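Local coordinates for protein putative fimbriae assembly chaperone (Salmonella typhimurium, PDB 2CO7) that probably acts as a periplasmic chaperone of the PapD family, folding and delivering the subunits of Saf fimbriae for assembly, at residues B[170-174]-B[175-179]; B[21-24]-B[25-29]; B[36-39]-B[40-44]. All coordinates share one frame; numbering follows the deposited sequence.

Interaction 1. Residues B[170-174]-B[175-179]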
ATOM      1  N   VAL B 170       5.965  -5.125 -17.336  1.00 20.01           N
ATOM      2  CA  VAL B 170       7.141  -4.651 -18.098  1.00 18.70           C
ATOM      3  C   VAL B 170       8.230  -5.742 -18.323  1.00 18.68           C
ATOM      4  O   VAL B 170       8.667  -6.388 -17.370  1.00 17.47           O
ATOM      5  CB  VAL B 170       7.818  -3.422 -17.404  1.00 18.74           C
ATOM      6  CG1 VAL B 170       8.953  -2.896 -18.248  1.00 18.89           C
ATOM      7  CG2 VAL B 170       6.815  -2.303 -17.115  1.00 20.02           C
ATOM      8  N   THR B 171       8.681  -5.925 -19.568  1.00 17.51           N
ATOM      9  CA  THR B 171       9.796  -6.831 -19.859  1.00 18.04           C
ATOM     10  C   THR B 171      10.844  -6.196 -20.765  1.00 17.98           C
ATOM     11  O   THR B 171      10.522  -5.338 -21.584  1.00 17.05           O
ATOM     12  CB  THR B 171       9.343  -8.168 -20.524  1.00 18.50           C
ATOM     13  OG1 THR B 171       8.547  -7.892 -21.697  1.00 18.81           O
ATOM     14  CG2 THR B 171       8.553  -9.025 -19.527  1.00 17.80           C
ATOM     15  N   VAL B 172      12.094  -6.610 -20.595  1.00 17.04           N
ATOM     16  CA  VAL B 172      13.196  -6.164 -21.443  1.00 18.12           C
ATOM     17  C   VAL B 172      13.871  -7.401 -22.030  1.00 18.86           C
ATOM     18  O   VAL B 172      14.386  -8.245 -21.297  1.00 18.15           O
ATOM     19  CB  VAL B 172      14.204  -5.263 -20.663  1.00 18.04           C
ATOM     20  CG1 VAL B 172      15.446  -4.977 -21.499  1.00 18.30           C
ATOM     21  CG2 VAL B 172      13.511  -3.954 -20.243  1.00 19.15           C
ATOM     22  N   GLY B 173      13.850  -7.504 -23.358  1.00 19.58           N
ATOM     23  CA  GLY B 173      14.221  -8.739 -24.046  1.00 20.15           C
ATOM     24  C   GLY B 173      13.579  -9.961 -23.402  1.00 20.78           C
ATOM     25  O   GLY B 173      14.227 -10.999 -23.224  1.00 20.96           O
ATOM     26  N   GLY B 174      12.305  -9.828 -23.047  1.00 21.02           N
ATOM     27  CA  GLY B 174      11.545 -10.906 -22.423  1.00 21.41           C
ATOM     28  C   GLY B 174      11.745 -11.117 -20.931  1.00 21.62           C
ATOM     29  O   GLY B 174      10.987 -11.868 -20.321  1.00 21.85           O
ATOM     30  N   LYS B 175      12.767 -10.486 -20.350  1.00 21.68           N
ATOM     31  CA  LYS B 175      13.051 -10.606 -18.916  1.00 22.11           C
ATOM     32  C   LYS B 175      12.169  -9.611 -18.158  1.00 22.70           C
ATOM     33  O   LYS B 175      12.195  -8.417 -18.481  1.00 22.62           O
ATOM     34  CB  LYS B 175      14.534 -10.317 -18.597  1.00 22.48           C
ATOM     35  CG  LYS B 175      15.574 -10.787 -19.649  1.00 22.50           C
ATOM     36  CD  LYS B 175      16.175 -12.160 -19.368  1.00 24.81           C
ATOM     37  CE  LYS B 175      17.005 -12.645 -20.563  1.00 23.84           C
ATOM     38  NZ  LYS B 175      17.808 -11.534 -21.175  1.00 24.80           N
ATOM     39  N   PRO B 176      11.372 -10.095 -17.177  1.00 23.11           N
ATOM     40  CA  PRO B 176      10.542  -9.237 -16.312  1.00 23.50           C
ATOM     41  C   PRO B 176      11.330  -8.188 -15.524  1.00 23.87           C
ATOM     42  O   PRO B 176      12.329  -8.504 -14.885  1.00 23.71           O
ATOM     43  CB  PRO B 176       9.877 -10.245 -15.360  1.00 23.11           C
ATOM     44  CG  PRO B 176       9.840 -11.487 -16.134  1.00 23.74           C
ATOM     45  CD  PRO B 176      11.159 -11.516 -16.851  1.00 23.67           C
ATOM     46  N   ILE B 177      10.870  -6.942 -15.607  1.00 24.85           N
ATOM     47  CA  ILE B 177      11.414  -5.830 -14.850  1.00 25.87           C
ATOM     48  C   ILE B 177      10.457  -5.565 -13.696  1.00 27.23           C
ATOM     49  O   ILE B 177       9.296  -5.215 -13.911  1.00 28.11           O
ATOM     50  CB  ILE B 177      11.451  -4.540 -15.719  1.00 26.15           C
ATOM     51  CG1 ILE B 177      12.341  -4.727 -16.956  1.00 25.73           C
ATOM     52  CG2 ILE B 177      11.848  -3.316 -14.884  1.00 25.25           C
ATOM     53  CD1 ILE B 177      13.770  -5.152 -16.655  1.00 25.60           C
ATOM     54  N   THR B 178      10.935  -5.720 -12.474  1.00 27.80           N
ATOM     55  CA  THR B 178      10.115  -5.391 -11.319  1.00 28.78           C
ATOM     56  C   THR B 178      10.738  -4.155 -10.679  1.00 28.93           C
ATOM     57  O   THR B 178      11.958  -3.976 -10.727  1.00 29.61           O
ATOM     58  CB  THR B 178      10.034  -6.564 -10.305  1.00 29.01           C
ATOM     59  OG1 THR B 178      11.301  -6.741  -9.664  1.00 29.20           O
ATOM     60  CG2 THR B 178       9.645  -7.865 -11.002  1.00 30.08           C
ATOM     61  N   GLY B 179       9.916  -3.284 -10.108  1.00 29.11           N
ATOM     62  CA  GLY B 179      10.476  -2.134  -9.392  1.00 28.46           C
ATOM     63  C   GLY B 179      10.561  -0.817 -10.145  1.00 27.74           C
ATOM     64  O   GLY B 179      11.161   0.131  -9.655  1.00 27.20           O
TER
HETATM   65  O   HOH W   1       6.629  -5.504 -14.463  1.00 29.08           O
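Ile177 lays its CG1 branch over Val172, whose CG2 methyl lies 3.6 Å from Ile177 CG1, while Val170 closes on the same side chain from further back along the strand, CG1 to Ile177 CB at 3.9 Å. With CG1 of Ile177 turned anti to its carbonyl carbon (chi1 -61°), the branch and its CD1 reach back towards the turn and meet both the CB and the CG2 of Val172. On the other face of the hairpin the contact is thinner: Thr171 rests CG2 against CA of Pro176.

Three backbone hydrogen bonds hold the strands together. Ile177 N reaches Val170 O at 2.9 Å, and Val172 and Lys175 exchange a reciprocal pair that closes the turn. A water accepts from Val170 N and donates to Ile177 O, bridging the two where a direct return bond would close the pair. Outside the hairpin, strand 201-205 borders 170-172, with Trp203 against Val170 and Ile201 against Val172. Gly173 and Gly174, both at positive phi, complete a two-residue beta hairpin with a type I' turn in the C-terminal PapD-like domain.

Interaction 2. Residues B[21-24]-B[25-29]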
ATOM      1  N   VAL B  21      -9.233   5.372  -8.016  1.00 19.63           N
ATOM      2  CA  VAL B  21     -10.421   6.181  -8.220  1.00 19.36           C
ATOM      3  C   VAL B  21      -9.934   7.285  -9.149  1.00 19.30           C
ATOM      4  O   VAL B  21      -8.947   8.002  -8.833  1.00 20.89           O
ATOM      5  CB  VAL B  21     -10.978   6.804  -6.884  1.00 19.43           C
ATOM      6  CG1 VAL B  21     -12.194   7.686  -7.209  1.00 19.69           C
ATOM      7  CG2 VAL B  21     -11.441   5.735  -5.889  1.00 20.85           C
ATOM      8  N   ILE B  22     -10.582   7.426 -10.304  1.00 19.73           N
ATOM      9  CA  ILE B  22     -10.229   8.534 -11.208  1.00 20.10           C
ATOM     10  C   ILE B  22     -11.250   9.653 -10.950  1.00 20.27           C
ATOM     11  O   ILE B  22     -12.482   9.438 -11.052  1.00 20.78           O
ATOM     12  CB  ILE B  22     -10.225   8.117 -12.694  1.00 20.52           C
ATOM     13  CG1 ILE B  22      -9.319   6.882 -12.899  1.00 21.60           C
ATOM     14  CG2 ILE B  22      -9.876   9.374 -13.634  1.00 20.17           C
ATOM     15  CD1 ILE B  22      -7.870   7.050 -12.390  1.00 21.93           C
ATOM     16  N   TYR B  23     -10.730  10.824 -10.615  1.00 20.41           N
ATOM     17  CA  TYR B  23     -11.564  11.998 -10.296  1.00 19.72           C
ATOM     18  C   TYR B  23     -11.535  12.961 -11.454  1.00 20.29           C
ATOM     19  O   TYR B  23     -10.565  13.710 -11.632  1.00 19.45           O
ATOM     20  CB  TYR B  23     -11.078  12.666  -8.985  1.00 18.92           C
ATOM     21  CG  TYR B  23     -12.104  13.616  -8.370  1.00 18.85           C
ATOM     22  CD1 TYR B  23     -12.762  13.290  -7.174  1.00 18.92           C
ATOM     23  CD2 TYR B  23     -12.406  14.836  -8.979  1.00 19.62           C
ATOM     24  CE1 TYR B  23     -13.681  14.170  -6.592  1.00 17.56           C
ATOM     25  CE2 TYR B  23     -13.357  15.709  -8.421  1.00 17.12           C
ATOM     26  CZ  TYR B  23     -13.980  15.366  -7.214  1.00 17.69           C
ATOM     27  OH  TYR B  23     -14.937  16.230  -6.680  1.00 18.72           O
ATOM     28  N   HIS B  24     -12.615  12.948 -12.240  1.00 19.42           N
ATOM     29  CA  HIS B  24     -12.731  13.793 -13.425  1.00 21.12           C
ATOM     30  C   HIS B  24     -13.136  15.194 -12.964  1.00 20.72           C
ATOM     31  O   HIS B  24     -14.120  15.331 -12.265  1.00 19.98           O
ATOM     32  CB  HIS B  24     -13.767  13.208 -14.380  1.00 21.12           C
ATOM     33  CG  HIS B  24     -13.342  11.917 -15.012  1.00 23.18           C
ATOM     34  ND1 HIS B  24     -13.488  10.692 -14.392  1.00 26.29           N
ATOM     35  CD2 HIS B  24     -12.786  11.663 -16.224  1.00 27.04           C
ATOM     36  CE1 HIS B  24     -13.036   9.740 -15.198  1.00 27.32           C
ATOM     37  NE2 HIS B  24     -12.619  10.302 -16.319  1.00 26.90           N
ATOM     38  N   ALA B  25     -12.344  16.193 -13.322  1.00 20.32           N
ATOM     39  CA  ALA B  25     -12.529  17.569 -12.836  1.00 21.71           C
ATOM     40  C   ALA B  25     -13.961  18.142 -12.902  1.00 22.21           C
ATOM     41  O   ALA B  25     -14.410  18.803 -11.949  1.00 23.80           O
ATOM     42  CB  ALA B  25     -11.537  18.529 -13.529  1.00 21.93           C
ATOM     43  N   GLY B  26     -14.666  17.928 -14.014  1.00 21.10           N
ATOM     44  CA  GLY B  26     -16.020  18.488 -14.161  1.00 20.57           C
ATOM     45  C   GLY B  26     -17.102  17.881 -13.271  1.00 20.62           C
ATOM     46  O   GLY B  26     -18.183  18.467 -13.090  1.00 20.93           O
ATOM     47  N   THR B  27     -16.814  16.730 -12.690  1.00 19.67           N
ATOM     48  CA  THR B  27     -17.805  15.999 -11.880  1.00 20.32           C
ATOM     49  C   THR B  27     -18.079  16.589 -10.488  1.00 19.75           C
ATOM     50  O   THR B  27     -17.330  17.445 -10.013  1.00 20.20           O
ATOM     51  CB  THR B  27     -17.411  14.526 -11.729  1.00 20.28           C
ATOM     52  OG1 THR B  27     -16.295  14.425 -10.838  1.00 22.85           O
ATOM     53  CG2 THR B  27     -17.133  13.906 -13.131  1.00 20.78           C
ATOM     54  N   ALA B  28     -19.157  16.136  -9.865  1.00 20.73           N
ATOM     55  CA  ALA B  28     -19.567  16.643  -8.542  1.00 22.37           C
ATOM     56  C   ALA B  28     -18.804  15.874  -7.452  1.00 23.50           C
ATOM     57  O   ALA B  28     -18.783  16.248  -6.281  1.00 23.67           O
ATOM     58  CB  ALA B  28     -21.041  16.491  -8.359  1.00 22.76           C
ATOM     59  N   GLY B  29     -18.227  14.756  -7.843  1.00 24.20           N
ATOM     60  CA  GLY B  29     -17.489  13.930  -6.890  1.00 23.97           C
ATOM     61  C   GLY B  29     -17.389  12.484  -7.353  1.00 24.55           C
ATOM     62  O   GLY B  29     -18.012  12.090  -8.354  1.00 25.15           O
TER
HETATM   63  O   HOH W   2     -15.594  18.205  -7.981  1.00 18.82           O
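Thr27 and His24 meet through one carbonyl oxygen that takes two hydrogen bonds from the same residue. The hydroxyl OG1 of Thr27 donates to His24 O at 2.8 Å and lies in the carbonyl plane, whereas Thr27 N, at 3.1 Å from His24 O, approaches from above that plane. A chi1 of 73° sets OG1 between the backbone N and carbonyl carbon of Thr27, where it can share the acceptor with its own N-H; the CG2 methyl then packs on CB of His24, 3.7 Å away.

The ring of Tyr23 stands beside this turn. Thr27 OG1 sits over one of its faces, 4.0 Å from Tyr23 CE2, and the far end of the ring reaches the returning chain, with OH 3.4 Å from CA of Gly29. A water at the ring edge links Tyr23 OH to Thr27 O, to which it donates.

Further out, Tyr23 OH is hydrogen-bonded to the backbone N of Arg80, and Phe59 meets the ring edge-to-face, so the tyrosine is fixed in position by parts of the domain well beyond the turn. Backbone bonds from Tyr23 to Ile129 and Arg131, and from Ala25 to Arg131, keep the end of strand 20-24 against strand 116-131. The whole is a type I beta turn, His24 to Thr27, opening the connection between strands 20-24 and 30-35 of the immunoglobulin-like N-terminal domain.

Interaction 3. Residues B[36-39]-B[40-44]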
ATOM      1  N   ASN B  36     -16.915  -4.618   4.988  1.00 16.26           N
ATOM      2  CA  ASN B  36     -16.334  -5.309   6.132  1.00 17.33           C
ATOM      3  C   ASN B  36     -16.506  -6.820   5.956  1.00 17.86           C
ATOM      4  O   ASN B  36     -17.592  -7.333   6.181  1.00 17.04           O
ATOM      5  CB  ASN B  36     -17.097  -4.844   7.392  1.00 16.58           C
ATOM      6  CG  ASN B  36     -16.706  -5.589   8.633  1.00 17.36           C
ATOM      7  OD1 ASN B  36     -17.421  -5.561   9.643  1.00 22.22           O
ATOM      8  ND2 ASN B  36     -15.582  -6.277   8.579  1.00 15.06           N
ATOM      9  N   PRO B  37     -15.440  -7.544   5.597  1.00 18.68           N
ATOM     10  CA  PRO B  37     -15.533  -9.020   5.462  1.00 18.78           C
ATOM     11  C   PRO B  37     -15.698  -9.806   6.753  1.00 18.69           C
ATOM     12  O   PRO B  37     -16.020 -11.012   6.709  1.00 18.02           O
ATOM     13  CB  PRO B  37     -14.194  -9.420   4.825  1.00 19.54           C
ATOM     14  CG  PRO B  37     -13.332  -8.259   4.892  1.00 20.83           C
ATOM     15  CD  PRO B  37     -14.108  -7.026   5.246  1.00 18.58           C
ATOM     16  N   GLN B  38     -15.478  -9.150   7.887  1.00 17.70           N
ATOM     17  CA  GLN B  38     -15.531  -9.804   9.189  1.00 16.92           C
ATOM     18  C   GLN B  38     -16.950  -9.989   9.649  1.00 17.85           C
ATOM     19  O   GLN B  38     -17.820  -9.181   9.334  1.00 17.86           O
ATOM     20  CB  GLN B  38     -14.784  -8.973  10.235  1.00 17.15           C
ATOM     21  CG  GLN B  38     -13.248  -9.143  10.182  1.00 17.21           C
ATOM     22  CD  GLN B  38     -12.540  -8.450   8.988  1.00 20.12           C
ATOM     23  OE1 GLN B  38     -11.657  -9.043   8.387  1.00 20.49           O
ATOM     24  NE2 GLN B  38     -12.915  -7.210   8.663  1.00 18.50           N
ATOM     25  N   ASN B  39     -17.162 -11.048  10.425  1.00 18.06           N
ATOM     26  CA  ASN B  39     -18.463 -11.351  11.003  1.00 19.34           C
ATOM     27  C   ASN B  39     -18.649 -10.670  12.360  1.00 19.32           C
ATOM     28  O   ASN B  39     -19.206 -11.245  13.298  1.00 19.63           O
ATOM     29  CB  ASN B  39     -18.671 -12.869  11.122  1.00 20.21           C
ATOM     30  CG  ASN B  39     -20.138 -13.249  11.117  1.00 22.50           C
ATOM     31  OD1 ASN B  39     -20.992 -12.418  10.778  1.00 23.01           O
ATOM     32  ND2 ASN B  39     -20.437 -14.492  11.479  1.00 25.28           N
ATOM     33  N   TYR B  40     -18.165  -9.434  12.445  1.00 19.15           N
ATOM     34  CA  TYR B  40     -18.271  -8.597  13.634  1.00 19.23           C
ATOM     35  C   TYR B  40     -18.002  -7.148  13.202  1.00 18.12           C
ATOM     36  O   TYR B  40     -17.463  -6.925  12.129  1.00 18.18           O
ATOM     37  CB  TYR B  40     -17.264  -9.050  14.710  1.00 19.63           C
ATOM     38  CG  TYR B  40     -15.810  -9.154  14.269  1.00 19.77           C
ATOM     39  CD1 TYR B  40     -14.996  -8.028  14.202  1.00 20.30           C
ATOM     40  CD2 TYR B  40     -15.232 -10.407  13.988  1.00 21.51           C
ATOM     41  CE1 TYR B  40     -13.640  -8.130  13.812  1.00 20.71           C
ATOM     42  CE2 TYR B  40     -13.890 -10.515  13.605  1.00 20.33           C
ATOM     43  CZ  TYR B  40     -13.102  -9.377  13.551  1.00 21.11           C
ATOM     44  OH  TYR B  40     -11.777  -9.492  13.206  1.00 20.88           O
ATOM     45  N   PRO B  41     -18.386  -6.159  14.034  1.00 18.85           N
ATOM     46  CA  PRO B  41     -18.267  -4.750  13.625  1.00 17.72           C
ATOM     47  C   PRO B  41     -16.809  -4.253  13.642  1.00 17.22           C
ATOM     48  O   PRO B  41     -16.001  -4.712  14.466  1.00 18.12           O
ATOM     49  CB  PRO B  41     -19.094  -3.987  14.693  1.00 17.63           C
ATOM     50  CG  PRO B  41     -19.733  -5.025  15.539  1.00 18.76           C
ATOM     51  CD  PRO B  41     -18.933  -6.285  15.400  1.00 17.86           C
ATOM     52  N   ILE B  42     -16.498  -3.355  12.722  1.00 16.99           N
ATOM     53  CA  ILE B  42     -15.208  -2.678  12.675  1.00 16.69           C
ATOM     54  C   ILE B  42     -15.375  -1.168  12.613  1.00 16.96           C
ATOM     55  O   ILE B  42     -16.400  -0.672  12.184  1.00 18.47           O
ATOM     56  CB  ILE B  42     -14.345  -3.143  11.487  1.00 17.61           C
ATOM     57  CG1 ILE B  42     -14.955  -2.726  10.157  1.00 16.91           C
ATOM     58  CG2 ILE B  42     -14.095  -4.635  11.574  1.00 15.14           C
ATOM     59  CD1 ILE B  42     -14.052  -2.985   8.901  1.00 17.76           C
ATOM     60  N   LEU B  43     -14.350  -0.453  13.049  1.00 17.19           N
ATOM     61  CA  LEU B  43     -14.331   0.997  12.944  1.00 17.43           C
ATOM     62  C   LEU B  43     -13.485   1.366  11.725  1.00 18.30           C
ATOM     63  O   LEU B  43     -12.467   0.730  11.431  1.00 18.63           O
ATOM     64  CB  LEU B  43     -13.765   1.641  14.214  1.00 17.89           C
ATOM     65  CG  LEU B  43     -14.500   1.473  15.540  1.00 17.73           C
ATOM     66  CD1 LEU B  43     -13.817   2.246  16.710  1.00 18.28           C
ATOM     67  CD2 LEU B  43     -15.950   1.946  15.372  1.00 20.63           C
ATOM     68  N   VAL B  44     -13.917   2.387  11.005  1.00 18.45           N
ATOM     69  CA  VAL B  44     -13.231   2.780   9.783  1.00 19.54           C
ATOM     70  C   VAL B  44     -12.967   4.288   9.779  1.00 19.44           C
ATOM     71  O   VAL B  44     -13.813   5.063  10.213  1.00 20.05           O
ATOM     72  CB  VAL B  44     -14.006   2.358   8.519  1.00 19.61           C
ATOM     73  CG1 VAL B  44     -13.180   2.629   7.258  1.00 20.78           C
ATOM     74  CG2 VAL B  44     -14.322   0.877   8.544  1.00 20.54           C
TER
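Gln38 turns CG anti to its carbonyl carbon (chi1 -79°), while Tyr40 holds its ring between its own backbone N and carbonyl carbon (chi1 53°), and the two torsions bring the glutamine's aliphatic part over the phenol. Its CB forms a CH-pi contact 3.7 Å from the centroid of the Tyr40 ring, only 10° off the ring normal. CG follows towards the hydroxyl end, 3.4 Å from Tyr40 CZ, before the bend at chi2 carries the amide away, oblique to the ring plane.

On the strand side, Ile42 and Asn36 approach from opposite directions: Ile42 CG1 lies 3.7 Å from Asn36 CG, and its CD1 methyl also packs against the buried asparagine side chain. Ile42 CG2 comes within 4.1 Å of Gln38 NE2, crossing the glutamine at roughly a right angle.

The polar ends have partners beyond the loop. Gln38 OE1 accepts from Ser13 N, and Tyr40 OH bonds Lys10 NZ, both on strand 10-16, whose Phe12 also touches Gln38, Tyr40 and Ile42. Chemically, then, the loop divides its labour: carbon atoms of Gln38 and Tyr40 pack on one another, while their polar tips tie the 36-41 connection to strand 10-16 of the N-terminal domain.

How the interactions relate
The three contacts illustrate how differently a chain can turn between beta strands. Interaction 1 is a tight hairpin in the C-terminal domain, partly buried and held by paired backbone bonds and aliphatic packing. Interactions 2 and 3 both reach the large sheet of the N-terminal domain, their centres about 29 Å apart, and flank strand 30-35 along the chain. Interaction 2 lies at the surface and centres on a shared carbonyl acceptor; interaction 3 is partly buried and is characterised by CH-pi and aliphatic contacts. Each of these two calls on a tyrosine whose hydroxyl is bonded outside its own segments. Interaction 1 has no aromatic residue in its segments.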